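Local atomic coordinates of UTP--glucose-1-phosphate uridylyltransferase (Acinetobacter baumannii, PDB entry 6IKZ), a protein that catalyses the transfer of uridylyl from UTP to alpha-D-glucose 1-phosphate, giving UDP-glucose and diphosphate. Residues 132-137 against 207-212; 40-45 against 139-144; 153-158 against 243-248. The protein carries 1 engineered substitution. All coordinates share one frame; numbering follows the deposited sequence.

Three long-range contacts illustrate how a nucleotidyltransferase core is tied together around its mixed sheet. Contacts 1 and 2, with centres about 9 Å apart, share a charged junction: R209 NE of contact 1 forms a salt bridge of 2.6 Å with E42 OE1 of contact 2. Contacts 1 and 3 are linked through the sheet itself, in which strands 209-212 and 156-162 are neighbours; V211 O lies 2.9 Å from Q157 N. Contacts 2 and 3 do not touch, but helix 142-153 runs between them. Contact 1 borders the active site: D131, which binds UTP and UDP-glucose, precedes V132, whose side chain is about 10 Å from bound pyrophosphate.

Contact 1 of 3, residues 132-137 against 207-212; sequences VLVKDG and VGRYVL
R209 and V132 join two parts of this GT-A-type nucleotidyltransferase fold, and they show how one arginine can tie together strands that do not pair. Strand 132-135 belongs with 254-257 in a small antiparallel sheet, whereas 209-212 is part of the large mixed sheet. The two run almost perpendicular, at 92°, with axes 11.2 Å apart at their closest. The arginine chain bends at its second torsion (chi2 -79°), which carries the guanidinium across the gap. NH2 of R209 donates to V132 O at 2.6 Å; this nitrogen stands above the carbonyl plane, while the oxygen lies at the guanidinium edge, 18° out of its plane. NH1 of R209 folds back to G208 O at 2.9 Å and also bonds L129 O, and NE is taken by E42. With all three nitrogens engaged, the rotation of the group is largely fixed. V134 and the arginine run antiparallel past one another, V134 CG1 meeting the guanidinium obliquely, 3.4 Å from R209 NH2. G208, at positive phi, forms the corner where the chain passes from strand 204-207 into strand 209-212. Beside that corner the side chains of V132 and V207 are set roughly perpendicular, with V132 CG1 4.1 Å from V207 CG1. The other methyl of the first valine, V132 CG2, rests 3.4 Å from the carbonyl oxygen V207 O.

Contact 2 of 3, residues 40-45 against 139-144; sequences VREAVE and GQNDLS
E42 and N141 bring the last turn of helix 36-44 up against the start of helix 142-153, with their CA atoms 7.4 Å apart and those of the neighbouring pair, A43 and L143, 7.1 Å apart. N141 is the pivot, an example of an N-cap residue that serves two helices at once. Its first torsion (chi1 66°) sets CG between the backbone N and the carbonyl carbon, and the two ends of the amide then part company. OD1 of N141 caps its own helix by accepting from S144 N at 2.8 Å, the donor nitrogen lying almost in line with the side-chain carbonyl. ND2 of N141 donates to the main-chain oxygen E42 O at 3.0 Å, with that oxygen in the amide plane and an N-H...O angle of 154°. Held at both ends, the amide has its flip fixed.

The side chain of E42 passes N141 obliquely, its carboxylate turned 78° from the amide plane, and only its aliphatic part comes close, CG of E42 being 3.8 Å from N141 ND2; the carboxylate turns away to R209, with which OE1 forms a salt bridge. Beside it, E45 CB lies 3.9 Å from N141 ND2. On the inner side a branch of leucine, L143 CD2, reaches A43 CA at 4.0 Å.

D142 anchors the start of helix 142-153 to Y249, Q252 and G253, at and just beyond strand 246-250. Both A43 and L143 rest on L128, so the two helix ends converge over strand 125-128 of the mixed sheet.

Contact 3 of 3, residues 153-158 against 243-248; sequences SQAAQI and TDTVEA
Q157 and E247 run alongside each other with their ends in the same direction, the amide and carboxylate planes turned 77° apart. The amide uses its edge: NE2 of Q157 donates in its own plane to E247 OE1 at 2.8 Å and to A155 O at 3.0 Å. The carboxylate is turned obliquely: its OE1 is met from above the plane, 41° out of it. Q157 is bent at its second torsion (chi2 -71°), which turns the amide back toward both acceptors. Further bonds pin the pair, as Q157 OE1 is hydrogen-bonded to S185 OG and E247 OE2 forms a salt bridge with R149. A155 packs along the acid's chain, its CB 3.7 Å from E247 CG. S153 OG accepts from A155 N at 3.0 Å, an ST turn at the C-terminal end of helix 142-153.

On the other face A156, V246 and I158 make an apolar patch. V246 CG1 sits 4.1 Å from A156 CB and 4.0 Å from I158 CD1, and helix 233-241 packs against all three residues. Between the faces the backbones follow the classic parallel pattern, in which one residue bonds to both neighbours of its partner: E247 N donates to A156 O at 3.0 Å, and E247 O accepts from I158 N at 3.0 Å. The arrangement is that of an interior parallel pair in the mixed sheet of this nucleotidyltransferase fold, with strand 156-162 flanked by 209-212 and 246-250 and helices on both sides.

Contact 1 of 3, residues 132-137 against 207-212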
ATOM      1  N   VAL A 132     -20.447  -8.087 -11.620  1.00 52.57           N
ATOM      2  CA  VAL A 132     -21.911  -8.054 -11.920  1.00 50.49           C
ATOM      3  C   VAL A 132     -22.655  -7.474 -10.720  1.00 48.61           C
ATOM      4  O   VAL A 132     -22.503  -8.056  -9.618  1.00 48.73           O
ATOM      5  CB  VAL A 132     -22.456  -9.452 -12.243  1.00 53.73           C
ATOM      6  CG1 VAL A 132     -23.921  -9.387 -12.679  1.00 55.52           C
ATOM      7  CG2 VAL A 132     -21.591 -10.141 -13.290  1.00 54.92           C
ATOM      8  N   LEU A 133     -23.399  -6.377 -10.929  1.00 43.47           N
ATOM      9  CA  LEU A 133     -24.388  -5.832  -9.965  1.00 42.24           C
ATOM     10  C   LEU A 133     -25.742  -6.438 -10.288  1.00 42.02           C
ATOM     11  O   LEU A 133     -26.056  -6.486 -11.477  1.00 49.43           O
ATOM     12  CB  LEU A 133     -24.481  -4.315 -10.111  1.00 45.88           C
ATOM     13  CG  LEU A 133     -23.200  -3.533  -9.840  1.00 53.42           C
ATOM     14  CD1 LEU A 133     -23.529  -2.123  -9.366  1.00 57.12           C
ATOM     15  CD2 LEU A 133     -22.324  -4.235  -8.818  1.00 57.96           C
ATOM     16  N   VAL A 134     -26.524  -6.848  -9.288  1.00 49.01           N
ATOM     17  CA  VAL A 134     -27.948  -7.255  -9.507  1.00 50.18           C
ATOM     18  C   VAL A 134     -28.843  -6.402  -8.602  1.00 53.78           C
ATOM     19  O   VAL A 134     -28.670  -6.427  -7.387  1.00 55.50           O
ATOM     20  CB  VAL A 134     -28.185  -8.776  -9.384  1.00 53.28           C
ATOM     21  CG1 VAL A 134     -27.038  -9.500  -8.701  1.00 53.68           C
ATOM     22  CG2 VAL A 134     -29.536  -9.136  -8.760  1.00 56.24           C
ATOM     23  N   LYS A 135     -29.745  -5.643  -9.227  1.00 61.62           N
ATOM     24  CA  LYS A 135     -30.608  -4.622  -8.593  1.00 62.36           C
ATOM     25  C   LYS A 135     -32.045  -5.136  -8.568  1.00 68.22           C
ATOM     26  O   LYS A 135     -32.312  -6.153  -9.232  1.00 65.66           O
ATOM     27  CB  LYS A 135     -30.538  -3.342  -9.425  1.00 68.03           C
ATOM     28  CG  LYS A 135     -31.081  -2.081  -8.766  1.00 71.78           C
ATOM     29  CD  LYS A 135     -32.312  -1.510  -9.449  1.00 78.77           C
ATOM     30  CE  LYS A 135     -31.997  -0.331 -10.353  1.00 80.46           C
ATOM     31  NZ  LYS A 135     -32.934  -0.247 -11.499  1.00 78.25           N
ATOM     32  N   ASP A 136     -32.917  -4.427  -7.845  1.00 84.63           N
ATOM     33  CA  ASP A 136     -34.401  -4.523  -7.903  1.00 88.27           C
ATOM     34  C   ASP A 136     -34.831  -5.773  -7.125  1.00 95.50           C
ATOM     35  O   ASP A 136     -33.953  -6.589  -6.774  1.00 93.34           O
ATOM     36  CB  ASP A 136     -34.904  -4.489  -9.353  1.00 85.63           C
ATOM     37  N   GLY A 137     -36.133  -5.902  -6.866  1.00 98.90           N
ATOM     38  CA  GLY A 137     -36.720  -6.973  -6.039  1.00104.30           C
ATOM     39  C   GLY A 137     -37.883  -6.432  -5.230  1.00106.31           C
ATOM     40  O   GLY A 137     -37.773  -5.297  -4.725  1.00 94.99           O
ATOM     41  N   VAL A 207     -25.135 -15.715 -15.165  1.00 49.39           N
ATOM     42  CA  VAL A 207     -25.120 -14.321 -14.633  1.00 49.17           C
ATOM     43  C   VAL A 207     -23.872 -14.058 -13.791  1.00 48.73           C
ATOM     44  O   VAL A 207     -23.402 -12.911 -13.843  1.00 47.01           O
ATOM     45  CB  VAL A 207     -26.394 -14.039 -13.829  1.00 52.56           C
ATOM     46  CG1 VAL A 207     -26.318 -12.711 -13.104  1.00 58.48           C
ATOM     47  CG2 VAL A 207     -27.614 -14.074 -14.721  1.00 56.47           C
ATOM     48  N   GLY A 208     -23.388 -15.051 -13.029  1.00 51.67           N
ATOM     49  CA  GLY A 208     -22.270 -14.903 -12.070  1.00 48.00           C
ATOM     50  C   GLY A 208     -22.745 -14.884 -10.616  1.00 47.63           C
ATOM     51  O   GLY A 208     -22.210 -14.092  -9.804  1.00 45.84           O
ATOM     52  N   ARG A 209     -23.726 -15.727 -10.288  1.00 50.16           N
ATOM     53  CA  ARG A 209     -24.195 -16.007  -8.906  1.00 46.75           C
ATOM     54  C   ARG A 209     -24.446 -17.511  -8.791  1.00 43.93           C
ATOM     55  O   ARG A 209     -25.201 -18.045  -9.580  1.00 47.09           O
ATOM     56  CB  ARG A 209     -25.474 -15.227  -8.585  1.00 49.66           C
ATOM     57  CG  ARG A 209     -25.304 -13.713  -8.544  1.00 50.73           C
ATOM     58  CD  ARG A 209     -24.678 -13.164  -7.272  1.00 46.99           C
ATOM     59  NE  ARG A 209     -24.623 -11.718  -7.403  1.00 47.59           N
ATOM     60  CZ  ARG A 209     -23.611 -11.017  -7.928  1.00 49.31           C
ATOM     61  NH1 ARG A 209     -22.495 -11.603  -8.352  1.00 44.69           N
ATOM     62  NH2 ARG A 209     -23.735  -9.705  -8.024  1.00 47.23           N
ATOM     63  N   TYR A 210     -23.797 -18.171  -7.846  1.00 48.24           N
ATOM     64  CA  TYR A 210     -23.853 -19.640  -7.664  1.00 49.93           C
ATOM     65  C   TYR A 210     -24.082 -19.945  -6.190  1.00 46.27           C
ATOM     66  O   TYR A 210     -23.639 -19.156  -5.369  1.00 43.67           O
ATOM     67  CB  TYR A 210     -22.547 -20.286  -8.128  1.00 50.25           C
ATOM     68  CG  TYR A 210     -22.068 -19.824  -9.481  1.00 52.46           C
ATOM     69  CD1 TYR A 210     -21.643 -18.520  -9.708  1.00 55.51           C
ATOM     70  CD2 TYR A 210     -22.038 -20.700 -10.550  1.00 56.73           C
ATOM     71  CE1 TYR A 210     -21.187 -18.109 -10.953  1.00 52.71           C
ATOM     72  CE2 TYR A 210     -21.579 -20.305 -11.798  1.00 60.75           C
ATOM     73  CZ  TYR A 210     -21.144 -19.010 -12.000  1.00 52.14           C
ATOM     74  OH  TYR A 210     -20.707 -18.667 -13.237  1.00 53.07           O
ATOM     75  N   VAL A 211     -24.767 -21.054  -5.909  1.00 46.68           N
ATOM     76  CA  VAL A 211     -24.748 -21.787  -4.613  1.00 39.60           C
ATOM     77  C   VAL A 211     -24.243 -23.181  -4.936  1.00 41.51           C
ATOM     78  O   VAL A 211     -24.874 -23.804  -5.767  1.00 46.75           O
ATOM     79  CB  VAL A 211     -26.139 -21.858  -3.984  1.00 42.57           C
ATOM     80  CG1 VAL A 211     -26.044 -22.345  -2.545  1.00 44.75           C
ATOM     81  CG2 VAL A 211     -26.863 -20.525  -4.089  1.00 40.18           C
ATOM     82  N   LEU A 212     -23.112 -23.599  -4.368  1.00 43.74           N
ATOM     83  CA  LEU A 212     -22.413 -24.866  -4.706  1.00 43.26           C
ATOM     84  C   LEU A 212     -22.148 -25.598  -3.409  1.00 40.54           C
ATOM     85  O   LEU A 212     -22.114 -24.990  -2.359  1.00 49.55           O
ATOM     86  CB  LEU A 212     -21.082 -24.597  -5.406  1.00 44.75           C
ATOM     87  CG  LEU A 212     -21.091 -23.586  -6.550  1.00 43.26           C
ATOM     88  CD1 LEU A 212     -19.673 -23.243  -6.961  1.00 41.19           C
ATOM     89  CD2 LEU A 212     -21.863 -24.126  -7.737  1.00 45.37           C
TER

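Contact 2 of 3, residues 40-45 against 139-144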
ATOM      1  N   VAL A  40     -21.480  -6.878  -1.653  1.00 43.14           N
ATOM      2  CA  VAL A  40     -21.474  -7.275  -0.226  1.00 44.36           C
ATOM      3  C   VAL A  40     -22.873  -7.029   0.351  1.00 45.46           C
ATOM      4  O   VAL A  40     -23.398  -7.973   0.938  1.00 37.84           O
ATOM      5  CB  VAL A  40     -20.340  -6.613   0.563  1.00 43.81           C
ATOM      6  CG1 VAL A  40     -20.475  -6.888   2.053  1.00 46.59           C
ATOM      7  CG2 VAL A  40     -18.981  -7.099   0.080  1.00 44.47           C
ATOM      8  N   ARG A  41     -23.479  -5.852   0.145  1.00 46.23           N
ATOM      9  CA  ARG A  41     -24.860  -5.567   0.623  1.00 48.05           C
ATOM     10  C   ARG A  41     -25.763  -6.745   0.233  1.00 48.67           C
ATOM     11  O   ARG A  41     -26.343  -7.374   1.135  1.00 51.42           O
ATOM     12  CB  ARG A  41     -25.400  -4.232   0.105  1.00 53.64           C
ATOM     13  CG  ARG A  41     -26.666  -3.757   0.815  1.00 66.00           C
ATOM     14  CD  ARG A  41     -26.924  -2.252   0.877  1.00 77.14           C
ATOM     15  NE  ARG A  41     -25.762  -1.423   0.544  1.00 91.20           N
ATOM     16  CZ  ARG A  41     -25.683  -0.562  -0.488  1.00 93.65           C
ATOM     17  NH1 ARG A  41     -26.696  -0.357  -1.317  1.00 96.50           N
ATOM     18  NH2 ARG A  41     -24.569   0.109  -0.691  1.00 79.94           N
ATOM     19  N   GLU A  42     -25.812  -7.075  -1.053  1.00 52.38           N
ATOM     20  CA  GLU A  42     -26.660  -8.147  -1.646  1.00 53.52           C
ATOM     21  C   GLU A  42     -26.485  -9.461  -0.865  1.00 51.37           C
ATOM     22  O   GLU A  42     -27.497 -10.046  -0.463  1.00 57.75           O
ATOM     23  CB  GLU A  42     -26.286  -8.248  -3.121  1.00 54.88           C
ATOM     24  CG  GLU A  42     -27.052  -9.272  -3.940  1.00 55.59           C
ATOM     25  CD  GLU A  42     -26.463  -9.462  -5.339  1.00 62.38           C
ATOM     26  OE1 GLU A  42     -26.408 -10.629  -5.816  1.00 65.93           O
ATOM     27  OE2 GLU A  42     -26.028  -8.438  -5.957  1.00 68.81           O
ATOM     28  N   ALA A  43     -25.253  -9.908  -0.640  1.00 54.67           N
ATOM     29  CA  ALA A  43     -24.919 -11.149   0.104  1.00 52.41           C
ATOM     30  C   ALA A  43     -25.543 -11.113   1.509  1.00 55.40           C
ATOM     31  O   ALA A  43     -26.249 -12.082   1.936  1.00 53.50           O
ATOM     32  CB  ALA A  43     -23.419 -11.278   0.176  1.00 52.11           C
ATOM     33  N   VAL A  44     -25.281 -10.014   2.207  1.00 54.48           N
ATOM     34  CA  VAL A  44     -25.677  -9.764   3.618  1.00 54.73           C
ATOM     35  C   VAL A  44     -27.205  -9.787   3.733  1.00 49.59           C
ATOM     36  O   VAL A  44     -27.685 -10.429   4.646  1.00 57.93           O
ATOM     37  CB  VAL A  44     -25.060  -8.436   4.100  1.00 57.29           C
ATOM     38  CG1 VAL A  44     -25.858  -7.792   5.224  1.00 57.28           C
ATOM     39  CG2 VAL A  44     -23.602  -8.635   4.496  1.00 54.76           C
ATOM     40  N   GLU A  45     -27.924  -9.138   2.827  1.00 48.90           N
ATOM     41  CA  GLU A  45     -29.409  -9.083   2.826  1.00 55.72           C
ATOM     42  C   GLU A  45     -29.989 -10.471   2.524  1.00 58.42           C
ATOM     43  O   GLU A  45     -31.231 -10.597   2.546  1.00 52.08           O
ATOM     44  CB  GLU A  45     -29.902  -8.038   1.828  1.00 58.78           C
ATOM     45  CG  GLU A  45     -29.497  -6.631   2.217  1.00 67.30           C
ATOM     46  CD  GLU A  45     -30.324  -5.519   1.593  1.00 76.70           C
ATOM     47  OE1 GLU A  45     -31.060  -5.794   0.625  1.00 85.69           O
ATOM     48  OE2 GLU A  45     -30.229  -4.373   2.079  1.00 84.43           O
ATOM     49  N   GLY A 139     -39.589  -8.188  -2.443  1.00 90.46           N
ATOM     50  CA  GLY A 139     -39.262  -8.482  -1.035  1.00 90.15           C
ATOM     51  C   GLY A 139     -37.814  -8.906  -0.874  1.00 84.03           C
ATOM     52  O   GLY A 139     -36.925  -8.027  -0.903  1.00 78.20           O
ATOM     53  N   GLN A 140     -37.583 -10.211  -0.714  1.00 77.14           N
ATOM     54  CA  GLN A 140     -36.224 -10.803  -0.615  1.00 78.59           C
ATOM     55  C   GLN A 140     -35.571 -10.793  -2.010  1.00 67.01           C
ATOM     56  O   GLN A 140     -36.296 -10.880  -3.021  1.00 65.16           O
ATOM     57  CB  GLN A 140     -36.295 -12.198   0.010  1.00 84.32           C
ATOM     58  CG  GLN A 140     -36.349 -13.313  -1.023  1.00 87.80           C
ATOM     59  CD  GLN A 140     -37.056 -14.547  -0.524  1.00 88.49           C
ATOM     60  OE1 GLN A 140     -36.431 -15.471  -0.002  1.00 85.22           O
ATOM     61  NE2 GLN A 140     -38.369 -14.576  -0.716  1.00 82.26           N
ATOM     62  N   ASN A 141     -34.241 -10.663  -2.054  1.00 65.83           N
ATOM     63  CA  ASN A 141     -33.454 -10.528  -3.312  1.00 57.91           C
ATOM     64  C   ASN A 141     -33.278 -11.905  -3.964  1.00 52.30           C
ATOM     65  O   ASN A 141     -33.505 -12.931  -3.287  1.00 55.90           O
ATOM     66  CB  ASN A 141     -32.123  -9.790  -3.110  1.00 50.78           C
ATOM     67  CG  ASN A 141     -31.075 -10.467  -2.242  1.00 48.97           C
ATOM     68  OD1 ASN A 141     -31.066 -11.689  -2.023  1.00 48.60           O
ATOM     69  ND2 ASN A 141     -30.151  -9.654  -1.757  1.00 42.87           N
ATOM     70  N   ASP A 142     -32.884 -11.903  -5.240  1.00 50.95           N
ATOM     71  CA  ASP A 142     -32.641 -13.120  -6.057  1.00 52.54           C
ATOM     72  C   ASP A 142     -31.686 -14.085  -5.345  1.00 48.10           C
ATOM     73  O   ASP A 142     -31.986 -15.284  -5.338  1.00 51.38           O
ATOM     74  CB  ASP A 142     -32.154 -12.749  -7.454  1.00 53.21           C
ATOM     75  CG  ASP A 142     -33.306 -12.388  -8.357  1.00 59.82           C
ATOM     76  OD1 ASP A 142     -34.317 -13.131  -8.315  1.00 62.94           O
ATOM     77  OD2 ASP A 142     -33.199 -11.363  -9.072  1.00 61.59           O
ATOM     78  N   LEU A 143     -30.582 -13.601  -4.778  1.00 48.33           N
ATOM     79  CA  LEU A 143     -29.651 -14.485  -4.049  1.00 46.95           C
ATOM     80  C   LEU A 143     -30.380 -15.166  -2.886  1.00 49.85           C
ATOM     81  O   LEU A 143     -30.078 -16.341  -2.664  1.00 55.65           O
ATOM     82  CB  LEU A 143     -28.426 -13.733  -3.537  1.00 43.70           C
ATOM     83  CG  LEU A 143     -27.366 -14.641  -2.896  1.00 45.54           C
ATOM     84  CD1 LEU A 143     -26.988 -15.783  -3.809  1.00 42.01           C
ATOM     85  CD2 LEU A 143     -26.113 -13.864  -2.528  1.00 46.79           C
ATOM     86  N   SER A 144     -31.258 -14.487  -2.139  1.00 49.17           N
ATOM     87  CA  SER A 144     -31.993 -15.148  -1.017  1.00 51.88           C
ATOM     88  C   SER A 144     -32.817 -16.307  -1.580  1.00 48.91           C
ATOM     89  O   SER A 144     -32.658 -17.433  -1.054  1.00 45.53           O
ATOM     90  CB  SER A 144     -32.861 -14.217  -0.189  1.00 49.70           C
TER

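Contact 3 of 3, residues 153-158 against 243-248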
ATOM      1  N   SER A 153     -33.915 -28.189  -2.042  1.00 61.51           N
ATOM      2  CA  SER A 153     -33.656 -29.173  -3.127  1.00 64.57           C
ATOM      3  C   SER A 153     -32.340 -29.911  -2.871  1.00 63.81           C
ATOM      4  O   SER A 153     -32.251 -31.106  -3.221  1.00 66.06           O
ATOM      5  CB  SER A 153     -33.668 -28.505  -4.506  1.00 71.62           C
ATOM      6  OG  SER A 153     -32.443 -27.834  -4.816  1.00 65.36           O
ATOM      7  N   GLN A 154     -31.358 -29.218  -2.296  1.00 63.22           N
ATOM      8  CA  GLN A 154     -29.963 -29.713  -2.139  1.00 68.21           C
ATOM      9  C   GLN A 154     -29.356 -29.917  -3.533  1.00 58.85           C
ATOM     10  O   GLN A 154     -28.505 -30.787  -3.686  1.00 59.45           O
ATOM     11  CB  GLN A 154     -29.946 -30.976  -1.266  1.00 79.09           C
ATOM     12  CG  GLN A 154     -28.789 -31.020  -0.267  1.00 85.02           C
ATOM     13  CD  GLN A 154     -28.891 -30.046   0.890  1.00 81.35           C
ATOM     14  OE1 GLN A 154     -28.054 -30.051   1.790  1.00 84.70           O
ATOM     15  NE2 GLN A 154     -29.909 -29.196   0.889  1.00 62.82           N
ATOM     16  N   ALA A 155     -29.778 -29.098  -4.499  1.00 55.70           N
ATOM     17  CA  ALA A 155     -29.227 -29.020  -5.869  1.00 58.34           C
ATOM     18  C   ALA A 155     -28.441 -27.715  -6.037  1.00 56.74           C
ATOM     19  O   ALA A 155     -29.051 -26.627  -5.875  1.00 49.86           O
ATOM     20  CB  ALA A 155     -30.340 -29.083  -6.884  1.00 59.43           C
ATOM     21  N   ALA A 156     -27.154 -27.822  -6.394  1.00 52.70           N
ATOM     22  CA  ALA A 156     -26.350 -26.692  -6.916  1.00 53.86           C
ATOM     23  C   ALA A 156     -27.298 -25.755  -7.682  1.00 50.80           C
ATOM     24  O   ALA A 156     -28.181 -26.267  -8.380  1.00 51.18           O
ATOM     25  CB  ALA A 156     -25.219 -27.196  -7.782  1.00 51.06           C
ATOM     26  N   GLN A 157     -27.157 -24.443  -7.500  1.00 47.90           N
ATOM     27  CA  GLN A 157     -28.025 -23.416  -8.124  1.00 47.58           C
ATOM     28  C   GLN A 157     -27.156 -22.454  -8.937  1.00 47.10           C
ATOM     29  O   GLN A 157     -26.091 -22.029  -8.444  1.00 50.16           O
ATOM     30  CB  GLN A 157     -28.822 -22.654  -7.066  1.00 51.18           C
ATOM     31  CG  GLN A 157     -29.842 -23.499  -6.302  1.00 53.89           C
ATOM     32  CD  GLN A 157     -31.025 -23.906  -7.152  1.00 55.76           C
ATOM     33  OE1 GLN A 157     -31.677 -23.081  -7.802  1.00 54.20           O
ATOM     34  NE2 GLN A 157     -31.306 -25.198  -7.155  1.00 48.38           N
ATOM     35  N   ILE A 158     -27.585 -22.145 -10.156  1.00 46.76           N
ATOM     36  CA  ILE A 158     -26.851 -21.236 -11.078  1.00 45.68           C
ATOM     37  C   ILE A 158     -27.813 -20.159 -11.571  1.00 45.84           C
ATOM     38  O   ILE A 158     -28.832 -20.467 -12.174  1.00 49.59           O
ATOM     39  CB  ILE A 158     -26.227 -22.046 -12.214  1.00 44.62           C
ATOM     40  CG1 ILE A 158     -25.036 -22.857 -11.689  1.00 44.74           C
ATOM     41  CG2 ILE A 158     -25.867 -21.132 -13.372  1.00 49.18           C
ATOM     42  CD1 ILE A 158     -24.450 -23.820 -12.691  1.00 45.72           C
ATOM     43  N   THR A 243     -22.991 -36.884 -10.275  1.00 68.78           N
ATOM     44  CA  THR A 243     -23.581 -37.452  -9.022  1.00 68.65           C
ATOM     45  C   THR A 243     -24.728 -36.601  -8.455  1.00 63.57           C
ATOM     46  O   THR A 243     -25.434 -37.105  -7.559  1.00 67.42           O
ATOM     47  CB  THR A 243     -22.546 -37.679  -7.901  1.00 71.38           C
ATOM     48  OG1 THR A 243     -22.017 -36.441  -7.412  1.00 62.89           O
ATOM     49  CG2 THR A 243     -21.422 -38.596  -8.337  1.00 70.98           C
ATOM     50  N   ASP A 244     -24.903 -35.359  -8.895  1.00 60.46           N
ATOM     51  CA  ASP A 244     -25.753 -34.394  -8.148  1.00 61.78           C
ATOM     52  C   ASP A 244     -26.622 -33.644  -9.152  1.00 52.22           C
ATOM     53  O   ASP A 244     -26.166 -33.401 -10.263  1.00 55.80           O
ATOM     54  CB  ASP A 244     -24.903 -33.475  -7.255  1.00 72.13           C
ATOM     55  CG  ASP A 244     -24.508 -34.074  -5.907  1.00 80.62           C
ATOM     56  OD1 ASP A 244     -25.353 -34.061  -4.993  1.00 85.17           O
ATOM     57  OD2 ASP A 244     -23.356 -34.558  -5.773  1.00 92.15           O
ATOM     58  N   THR A 245     -27.857 -33.339  -8.792  1.00 51.25           N
ATOM     59  CA  THR A 245     -28.716 -32.469  -9.629  1.00 57.11           C
ATOM     60  C   THR A 245     -28.098 -31.067  -9.618  1.00 52.41           C
ATOM     61  O   THR A 245     -27.474 -30.705  -8.606  1.00 53.13           O
ATOM     62  CB  THR A 245     -30.175 -32.476  -9.150  1.00 63.73           C
ATOM     63  OG1 THR A 245     -30.530 -33.830  -8.855  1.00 58.42           O
ATOM     64  CG2 THR A 245     -31.122 -31.873 -10.171  1.00 60.27           C
ATOM     65  N   VAL A 246     -28.264 -30.321 -10.708  1.00 47.25           N
ATOM     66  CA  VAL A 246     -27.843 -28.902 -10.828  1.00 42.13           C
ATOM     67  C   VAL A 246     -29.009 -28.157 -11.477  1.00 42.94           C
ATOM     68  O   VAL A 246     -29.577 -28.705 -12.411  1.00 41.94           O
ATOM     69  CB  VAL A 246     -26.543 -28.833 -11.643  1.00 41.27           C
ATOM     70  CG1 VAL A 246     -26.010 -27.417 -11.778  1.00 43.30           C
ATOM     71  CG2 VAL A 246     -25.481 -29.762 -11.068  1.00 43.92           C
ATOM     72  N   GLU A 247     -29.387 -26.980 -10.981  1.00 43.73           N
ATOM     73  CA  GLU A 247     -30.607 -26.269 -11.453  1.00 47.77           C
ATOM     74  C   GLU A 247     -30.260 -24.843 -11.857  1.00 46.74           C
ATOM     75  O   GLU A 247     -29.357 -24.232 -11.280  1.00 49.29           O
ATOM     76  CB  GLU A 247     -31.688 -26.207 -10.374  1.00 52.55           C
ATOM     77  CG  GLU A 247     -32.094 -27.561  -9.820  1.00 54.13           C
ATOM     78  CD  GLU A 247     -33.298 -27.503  -8.902  1.00 61.48           C
ATOM     79  OE1 GLU A 247     -33.533 -26.419  -8.344  1.00 68.27           O
ATOM     80  OE2 GLU A 247     -34.010 -28.537  -8.753  1.00 71.84           O
ATOM     81  N   ALA A 248     -30.965 -24.344 -12.847  1.00 50.65           N
ATOM     82  CA  ALA A 248     -30.890 -22.940 -13.274  1.00 50.63           C
ATOM     83  C   ALA A 248     -32.043 -22.231 -12.592  1.00 50.05           C
ATOM     84  O   ALA A 248     -33.193 -22.684 -12.782  1.00 52.99           O
ATOM     85  CB  ALA A 248     -30.968 -22.824 -14.771  1.00 53.39           C
TER